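Local coordinates for GTPase activator-like protein (Chaetomium thermophilum, PDB 6SSH) that forms the GAP domain of a TSC2-type protein and probably stimulates GTP hydrolysis by a small GTPase, at residues V5-I10 / V104-N109; V127-T132 / V156-M161. All coordinates share one frame; numbering follows the deposited sequence.

Contact 1 of 2, residues V5-I10 / V104-N109; sequences VGVIYI and VNIVWN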
ATOM      1  N   VAL A   5       2.725  -6.005   3.012  1.00 10.60           N
ATOM      2  CA  VAL A   5       1.664  -5.061   2.901  1.00  9.38           C
ATOM      3  C   VAL A   5       1.685  -4.403   1.524  1.00  9.00           C
ATOM      4  O   VAL A   5       2.716  -3.873   1.113  1.00  9.71           O
ATOM      5  CB  VAL A   5       1.779  -4.004   4.014  1.00 10.64           C
ATOM      6  CG1 VAL A   5       0.729  -2.927   3.864  1.00 10.67           C
ATOM      7  CG2 VAL A   5       1.678  -4.609   5.431  1.00 12.29           C
ATOM      8  N   GLY A   6       0.574  -4.398   0.816  1.00  8.92           N
ATOM      9  CA  GLY A   6       0.532  -3.760  -0.473  1.00  9.11           C
ATOM     10  C   GLY A   6       0.465  -2.260  -0.407  1.00  8.69           C
ATOM     11  O   GLY A   6       0.003  -1.686   0.640  1.00  9.23           O
ATOM     12  N   VAL A   7       0.901  -1.561  -1.430  1.00  8.52           N
ATOM     13  CA  VAL A   7       0.751  -0.132  -1.544  1.00  8.81           C
ATOM     14  C   VAL A   7       0.369   0.142  -2.968  1.00 10.02           C
ATOM     15  O   VAL A   7       1.131  -0.194  -3.911  1.00  9.55           O
ATOM     16  CB  VAL A   7       2.024   0.675  -1.222  1.00  9.22           C
ATOM     17  CG1 VAL A   7       1.723   2.154  -1.295  1.00 11.47           C
ATOM     18  CG2 VAL A   7       2.591   0.276   0.142  1.00 10.51           C
ATOM     19  N   ILE A   8      -0.800   0.716  -3.157  1.00  9.94           N
ATOM     20  CA  ILE A   8      -1.417   0.872  -4.480  1.00  9.34           C
ATOM     21  C   ILE A   8      -1.794   2.306  -4.769  1.00 11.61           C
ATOM     22  O   ILE A   8      -2.624   2.873  -4.022  1.00 11.72           O
ATOM     23  CB  ILE A   8      -2.691   0.033  -4.595  1.00 10.21           C
ATOM     24  CG1 ILE A   8      -2.439  -1.444  -4.221  1.00 11.82           C
ATOM     25  CG2 ILE A   8      -3.266   0.141  -6.007  1.00 13.05           C
ATOM     26  CD1 ILE A   8      -3.711  -2.243  -3.929  1.00 15.03           C
ATOM     27  N   TYR A   9      -1.240   2.936  -5.786  1.00 10.16           N
ATOM     28  CA  TYR A   9      -1.577   4.293  -6.204  1.00  9.67           C
ATOM     29  C   TYR A   9      -2.692   4.280  -7.225  1.00 11.91           C
ATOM     30  O   TYR A   9      -2.587   3.586  -8.254  1.00 12.24           O
ATOM     31  CB  TYR A   9      -0.347   4.984  -6.833  1.00 11.61           C
ATOM     32  CG  TYR A   9      -0.643   6.405  -7.240  1.00 12.36           C
ATOM     33  CD1 TYR A   9      -0.677   7.428  -6.296  1.00 14.89           C
ATOM     34  CD2 TYR A   9      -0.946   6.754  -8.541  1.00 12.81           C
ATOM     35  CE1 TYR A   9      -0.988   8.718  -6.646  1.00 14.63           C
ATOM     36  CE2 TYR A   9      -1.256   8.053  -8.907  1.00 14.48           C
ATOM     37  CZ  TYR A   9      -1.291   9.061  -7.961  1.00 14.09           C
ATOM     38  OH  TYR A   9      -1.607  10.326  -8.357  1.00 15.93           O
ATOM     39  N   ILE A  10      -3.745   5.045  -6.946  1.00 11.42           N
ATOM     40  CA  ILE A  10      -4.866   5.235  -7.868  1.00 13.65           C
ATOM     41  C   ILE A  10      -4.812   6.632  -8.466  1.00 14.68           C
ATOM     42  O   ILE A  10      -4.850   7.613  -7.718  1.00 15.83           O
ATOM     43  CB  ILE A  10      -6.220   4.991  -7.214  1.00 13.29           C
ATOM     44  CG1 ILE A  10      -6.236   3.666  -6.459  1.00 12.30           C
ATOM     45  CG2 ILE A  10      -7.288   5.094  -8.274  1.00 13.52           C
ATOM     46  CD1 ILE A  10      -7.563   3.354  -5.793  1.00 12.94           C
ATOM     47  N   VAL A 104      -3.543  -7.010   4.090  1.00 10.64           N
ATOM     48  CA  VAL A 104      -3.589  -5.567   4.286  1.00 10.55           C
ATOM     49  C   VAL A 104      -2.977  -4.866   3.086  1.00 11.01           C
ATOM     50  O   VAL A 104      -1.874  -5.229   2.665  1.00 10.19           O
ATOM     51  CB  VAL A 104      -2.798  -5.179   5.555  1.00 12.45           C
ATOM     52  CG1 VAL A 104      -2.882  -3.703   5.787  1.00 12.09           C
ATOM     53  CG2 VAL A 104      -3.335  -5.983   6.759  1.00 13.21           C
ATOM     54  N   ASN A 105      -3.678  -3.841   2.572  1.00  9.72           N
ATOM     55  CA  ASN A 105      -3.209  -2.991   1.491  1.00  9.45           C
ATOM     56  C   ASN A 105      -3.440  -1.542   1.810  1.00 10.44           C
ATOM     57  O   ASN A 105      -4.529  -1.198   2.274  1.00 11.52           O
ATOM     58  CB  ASN A 105      -3.908  -3.364   0.139  1.00  9.69           C
ATOM     59  CG  ASN A 105      -3.421  -4.660  -0.423  1.00 11.71           C
ATOM     60  OD1 ASN A 105      -2.326  -4.720  -0.957  1.00 12.64           O
ATOM     61  ND2 ASN A 105      -4.172  -5.675  -0.293  1.00 12.18           N
ATOM     62  N   ILE A 106      -2.461  -0.744   1.557  1.00  9.76           N
ATOM     63  CA  ILE A 106      -2.506   0.713   1.633  1.00  9.55           C
ATOM     64  C   ILE A 106      -2.891   1.234   0.281  1.00  9.91           C
ATOM     65  O   ILE A 106      -2.264   0.811  -0.751  1.00 11.14           O
ATOM     66  CB  ILE A 106      -1.159   1.272   2.078  1.00  9.84           C
ATOM     67  CG1 ILE A 106      -0.815   0.748   3.463  1.00 10.99           C
ATOM     68  CG2 ILE A 106      -1.132   2.804   2.004  1.00 11.05           C
ATOM     69  CD1 ILE A 106       0.650   0.896   3.825  1.00 11.58           C
ATOM     70  N   VAL A 107      -3.871   2.122   0.171  1.00  9.93           N
ATOM     71  CA  VAL A 107      -4.338   2.673  -1.074  1.00 10.80           C
ATOM     72  C   VAL A 107      -4.159   4.174  -1.080  1.00 11.93           C
ATOM     73  O   VAL A 107      -4.681   4.848  -0.155  1.00 12.50           O
ATOM     74  CB  VAL A 107      -5.832   2.349  -1.272  1.00 11.39           C
ATOM     75  CG1 VAL A 107      -6.383   2.964  -2.558  1.00 15.86           C
ATOM     76  CG2 VAL A 107      -6.052   0.847  -1.319  1.00 13.17           C
ATOM     77  N   TRP A 108      -3.400   4.735  -1.979  1.00 11.58           N
ATOM     78  CA  TRP A 108      -3.272   6.181  -2.140  1.00 10.87           C
ATOM     79  C   TRP A 108      -4.288   6.578  -3.194  1.00 11.96           C
ATOM     80  O   TRP A 108      -4.095   6.356  -4.393  1.00 12.69           O
ATOM     81  CB  TRP A 108      -1.847   6.564  -2.512  1.00 11.30           C
ATOM     82  CG  TRP A 108      -1.688   8.073  -2.513  1.00 10.45           C
ATOM     83  CD1 TRP A 108      -2.225   8.967  -3.369  1.00 11.77           C
ATOM     84  CD2 TRP A 108      -0.967   8.852  -1.516  1.00 10.72           C
ATOM     85  NE1 TRP A 108      -1.879  10.268  -3.004  1.00 15.18           N
ATOM     86  CE2 TRP A 108      -1.080  10.195  -1.882  1.00 12.49           C
ATOM     87  CE3 TRP A 108      -0.204   8.519  -0.417  1.00 12.72           C
ATOM     88  CZ2 TRP A 108      -0.486  11.234  -1.134  1.00 12.76           C
ATOM     89  CZ3 TRP A 108       0.396   9.527   0.329  1.00 12.36           C
ATOM     90  CH2 TRP A 108       0.240  10.872  -0.037  1.00 13.31           C
ATOM     91  N   ASN A 109      -5.437   7.082  -2.746  1.00 13.07           N
ATOM     92  CA  ASN A 109      -6.555   7.347  -3.621  1.00 12.98           C
ATOM     93  C   ASN A 109      -6.516   8.759  -4.189  1.00 15.00           C
ATOM     94  O   ASN A 109      -7.074   9.700  -3.606  1.00 16.56           O
ATOM     95  CB  ASN A 109      -7.857   7.094  -2.896  1.00 14.95           C
ATOM     96  CG  ASN A 109      -9.050   7.350  -3.801  1.00 16.07           C
ATOM     97  OD1 ASN A 109      -8.946   7.292  -5.017  1.00 18.24           O
ATOM     98  ND2 ASN A 109     -10.203   7.659  -3.179  1.00 22.44           N
TER
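G6 and I8 of strand 5-10 exchange backbone hydrogen bonds with V104, I106 and W108 of strand 104-109, a worked example of parallel pairing at the buried centre of a mixed sheet in a Rap/Ran-GAP-type domain. G6 N reaches V104 O at 3.2 Å, in the carbonyl plane, whereas I106 N returns to G6 O at 2.8 Å from well above that carbonyl's plane. Further on, I8 N to I106 O, W108 N to I8 O and I10 N to W108 O stay short.

Side-chain packing is tightest near the C-terminal end. On the face of I8, I10 and V107, the I10 methyl CD1 presses on V107 CG1 at 3.5 Å, closer than usual for two carbons. On the other face, Y9 CE1 meets W108 CD1, also at 3.5 Å. Their planes differ by 29° but are slid apart, with little overlap; Y30 meets both rings, and Y9 OH bonds to D110. The apolar packing of V5 with I106 and V104 is looser: V5 CG1 lies 3.8 Å from I106 CD1 and 4.2 Å from V104 CG1. On the opposite face, N105 CG stands beside its own backbone N (chi1 -72°), and from there OD1 leans over G6, which has no side chain, 3.1 Å from CA. N105 ND2 is bonded to I99 O, while N109 OD1 bonds to S111 and ND2 to K113 O.

Every residue here is buried, so even the looser part faces protein, not solvent. The chemistry implies an apolar core, with paired main-chain groups and outside partners for N105 ND2 and the N109 amide accommodating polarity.

Contact 2 of 2, residues V127-T132 / V156-M161; sequences VYIVIT and VMVQVM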
ATOM      1  N   VAL A 127      -8.356  -5.797   4.783  1.00 12.21           N
ATOM      2  CA  VAL A 127      -8.271  -4.402   5.222  1.00 14.20           C
ATOM      3  C   VAL A 127      -7.638  -3.556   4.156  1.00 13.01           C
ATOM      4  O   VAL A 127      -6.576  -3.954   3.617  1.00 12.22           O
ATOM      5  CB  VAL A 127      -7.353  -4.282   6.503  1.00 13.63           C
ATOM      6  CG1 VAL A 127      -7.258  -2.806   6.968  1.00 15.72           C
ATOM      7  CG2 VAL A 127      -7.892  -5.159   7.650  1.00 17.19           C
ATOM      8  N   TYR A 128      -8.222  -2.391   3.888  1.00 12.33           N
ATOM      9  CA  TYR A 128      -7.620  -1.334   3.087  1.00 11.87           C
ATOM     10  C   TYR A 128      -7.438  -0.106   3.985  1.00 13.07           C
ATOM     11  O   TYR A 128      -8.370   0.323   4.695  1.00 13.21           O
ATOM     12  CB  TYR A 128      -8.478  -0.949   1.876  1.00 14.06           C
ATOM     13  CG  TYR A 128      -8.661  -2.091   0.901  1.00 12.08           C
ATOM     14  CD1 TYR A 128      -9.873  -2.760   0.832  1.00 13.89           C
ATOM     15  CD2 TYR A 128      -7.585  -2.538   0.126  1.00 13.39           C
ATOM     16  CE1 TYR A 128     -10.073  -3.787  -0.023  1.00 17.03           C
ATOM     17  CE2 TYR A 128      -7.776  -3.600  -0.739  1.00 11.93           C
ATOM     18  CZ  TYR A 128      -8.991  -4.218  -0.774  1.00 14.24           C
ATOM     19  OH  TYR A 128      -9.244  -5.315  -1.635  1.00 17.40           O
ATOM     20  N   ILE A 129      -6.251   0.451   3.988  1.00 12.27           N
ATOM     21  CA  ILE A 129      -5.908   1.715   4.649  1.00 11.04           C
ATOM     22  C   ILE A 129      -5.906   2.756   3.580  1.00 12.20           C
ATOM     23  O   ILE A 129      -5.001   2.743   2.713  1.00 11.92           O
ATOM     24  CB  ILE A 129      -4.587   1.655   5.375  1.00 11.92           C
ATOM     25  CG1 ILE A 129      -4.631   0.609   6.474  1.00 13.98           C
ATOM     26  CG2 ILE A 129      -4.205   3.028   5.946  1.00 14.10           C
ATOM     27  CD1 ILE A 129      -3.322   0.145   6.937  1.00 13.29           C
ATOM     28  N   VAL A 130      -6.941   3.576   3.476  1.00 12.50           N
ATOM     29  CA  VAL A 130      -7.167   4.458   2.335  1.00 12.98           C
ATOM     30  C   VAL A 130      -6.721   5.876   2.657  1.00 13.00           C
ATOM     31  O   VAL A 130      -7.213   6.477   3.639  1.00 14.13           O
ATOM     32  CB  VAL A 130      -8.601   4.444   1.894  1.00 15.16           C
ATOM     33  CG1 VAL A 130      -8.749   5.261   0.675  1.00 16.15           C
ATOM     34  CG2 VAL A 130      -9.115   3.023   1.680  1.00 15.33           C
ATOM     35  N   ILE A 131      -5.804   6.432   1.903  1.00 13.09           N
ATOM     36  CA  ILE A 131      -5.226   7.775   2.043  1.00 12.07           C
ATOM     37  C   ILE A 131      -5.839   8.615   0.949  1.00 13.21           C
ATOM     38  O   ILE A 131      -5.674   8.294  -0.220  1.00 13.73           O
ATOM     39  CB  ILE A 131      -3.707   7.773   1.883  1.00 12.94           C
ATOM     40  CG1 ILE A 131      -3.058   6.913   2.950  1.00 13.06           C
ATOM     41  CG2 ILE A 131      -3.156   9.204   1.869  1.00 13.85           C
ATOM     42  CD1 ILE A 131      -1.602   6.509   2.681  1.00 12.62           C
ATOM     43  N   THR A 132      -6.517   9.699   1.264  1.00 14.29           N
ATOM     44  CA  THR A 132      -7.114  10.568   0.265  1.00 13.99           C
ATOM     45  C   THR A 132      -6.658  11.988   0.537  1.00 15.27           C
ATOM     46  O   THR A 132      -7.070  12.560   1.567  1.00 15.72           O
ATOM     47  CB  THR A 132      -8.640  10.507   0.330  1.00 18.15           C
ATOM     48  OG1 THR A 132      -9.065   9.142   0.272  1.00 18.83           O
ATOM     49  CG2 THR A 132      -9.269  11.222  -0.818  1.00 17.42           C
ATOM     50  N   VAL A 156      -3.905  14.815   4.603  1.00 13.58           N
ATOM     51  CA  VAL A 156      -4.704  13.786   3.927  1.00 15.32           C
ATOM     52  C   VAL A 156      -5.743  13.268   4.923  1.00 15.80           C
ATOM     53  O   VAL A 156      -5.638  13.458   6.132  1.00 15.07           O
ATOM     54  CB  VAL A 156      -3.856  12.609   3.433  1.00 15.11           C
ATOM     55  CG1 VAL A 156      -2.767  13.097   2.464  1.00 17.89           C
ATOM     56  CG2 VAL A 156      -3.232  11.875   4.578  1.00 14.20           C
ATOM     57  N   MET A 157      -6.772  12.622   4.410  1.00 13.67           N
ATOM     58  CA  MET A 157      -7.687  11.818   5.157  1.00 13.98           C
ATOM     59  C   MET A 157      -7.254  10.395   5.141  1.00 13.99           C
ATOM     60  O   MET A 157      -6.828   9.902   4.087  1.00 15.11           O
ATOM     61  CB  MET A 157      -9.091  11.960   4.605  1.00 15.87           C
ATOM     62  CG  MET A 157      -9.600  13.406   4.600  1.00 18.37           C
ATOM     63  SD  MET A 157      -9.488  14.319   6.170  1.00 21.90           S
ATOM     64  CE  MET A 157     -10.453  13.213   7.155  1.00 23.57           C
ATOM     65  N   VAL A 158      -7.328   9.716   6.270  1.00 15.35           N
ATOM     66  CA  VAL A 158      -6.988   8.303   6.373  1.00 14.72           C
ATOM     67  C   VAL A 158      -8.189   7.569   6.909  1.00 17.36           C
ATOM     68  O   VAL A 158      -8.740   7.990   7.945  1.00 16.86           O
ATOM     69  CB  VAL A 158      -5.765   8.021   7.312  1.00 16.57           C
ATOM     70  CG1 VAL A 158      -5.507   6.526   7.350  1.00 17.06           C
ATOM     71  CG2 VAL A 158      -4.552   8.767   6.846  1.00 14.62           C
ATOM     72  N   GLN A 159      -8.656   6.549   6.213  1.00 16.57           N
ATOM     73  CA  GLN A 159      -9.822   5.756   6.581  1.00 20.20           C
ATOM     74  C   GLN A 159      -9.509   4.282   6.454  1.00 15.89           C
ATOM     75  O   GLN A 159      -8.865   3.836   5.470  1.00 18.10           O
ATOM     76  CB  GLN A 159     -10.986   6.104   5.671  1.00 25.46           C
ATOM     77  CG  GLN A 159     -12.290   5.342   5.939  1.00 33.04           C
ATOM     78  CD  GLN A 159     -13.471   5.843   5.074  1.00 34.82           C
ATOM     79  OE1 GLN A 159     -13.378   6.861   4.390  1.00 36.18           O
ATOM     80  NE2 GLN A 159     -14.573   5.102   5.099  1.00 41.08           N
ATOM     81  N   VAL A 160      -9.908   3.482   7.406  1.00 18.19           N
ATOM     82  CA  VAL A 160      -9.710   2.047   7.319  1.00 15.97           C
ATOM     83  C   VAL A 160     -11.022   1.461   6.848  1.00 18.88           C
ATOM     84  O   VAL A 160     -12.125   1.801   7.392  1.00 21.14           O
ATOM     85  CB  VAL A 160      -9.235   1.454   8.643  1.00 18.43           C
ATOM     86  CG1 VAL A 160      -9.134  -0.087   8.614  1.00 23.38           C
ATOM     87  CG2 VAL A 160      -7.971   2.062   9.076  1.00 20.18           C
ATOM     88  N   MET A 161     -10.963   0.580   5.850  1.00 16.41           N
ATOM     89  CA  MET A 161     -12.130  -0.118   5.319  1.00 16.81           C
ATOM     90  C   MET A 161     -11.859  -1.588   5.419  1.00 18.62           C
ATOM     91  O   MET A 161     -10.830  -2.037   4.943  1.00 18.12           O
ATOM     92  CB  MET A 161     -12.417   0.251   3.872  1.00 18.14           C
ATOM     93  CG  MET A 161     -12.792   1.684   3.691  1.00 24.58           C
ATOM     94  SD  MET A 161     -13.123   2.093   1.990  1.00 28.59           S
ATOM     95  CE  MET A 161     -14.287   0.859   1.465  1.00 38.18           C
TER
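V127 and V160 meet through their CG1 methyls, 3.7 Å apart, at one end of an antiparallel ladder in the mixed sheet of the Rap/Ran-GAP-type domain, where strand 127-132 runs beside strand 156-161.

Backbone hydrogen bonds come in reciprocal pairs: Y128 with M161, V130 with Q159, and T132 with M157. Y128 N points almost straight at M161 O (2.8 Å, 177° at the hydrogen). The last rung differs, since M157 N approaches T132 O from above the carbonyl plane. At the non-hydrogen-bonded pairs I129-V160 and I131-V158 the CA atoms come nearer to each other, and CA-H...O contacts such as V158 CA to V130 O at 3.3 Å supplement the ladder.

Apolar contacts gather on the face of I129, I131, V158 and V160, which packs partly against helix 183-201. I129 CG2 and V158 CG1 are 4.0 Å apart, their side chains side by side and pointing the same way. I131 CG2 lies 3.8 Å from both CB and CG2 of V156, whose CG2 occupies the crowded position between its own N and carbonyl carbon.

The face of Y128, V130, T132 and M161 is more mixed. Y128 stacks edge-to-face with F115 and bonds through OH to N125, while Q159 is exposed. M161 carries SD anti to CA (chi2 180°), which sets this sulfur 4.1 Å from V130 CG2.

Overall arrangement
From the N terminus, strand 2-10 enters first, and contact 1 closes a long excursion of 93 residues that includes the helices 28-37 and 93-99, the edge strand 39-42 and the inner strands 63-68 and 73-78. Strand 104-109 then leads on to strand 127-134, and contact 2 closes a shorter, helix-free loop of 23 residues. The two are in series, neither nested nor crossed, with centres about 9 Å apart. Strands 104-109 and 127-134 are sheet neighbours, and the parallel run extends from 73-78 through 2-10 and 104-109 to 127-134, direction reversing at 155-162. Helix 183-201, near the C terminus, packs on side chains of both contacts, tying the sheet's centre to its 155-162 side.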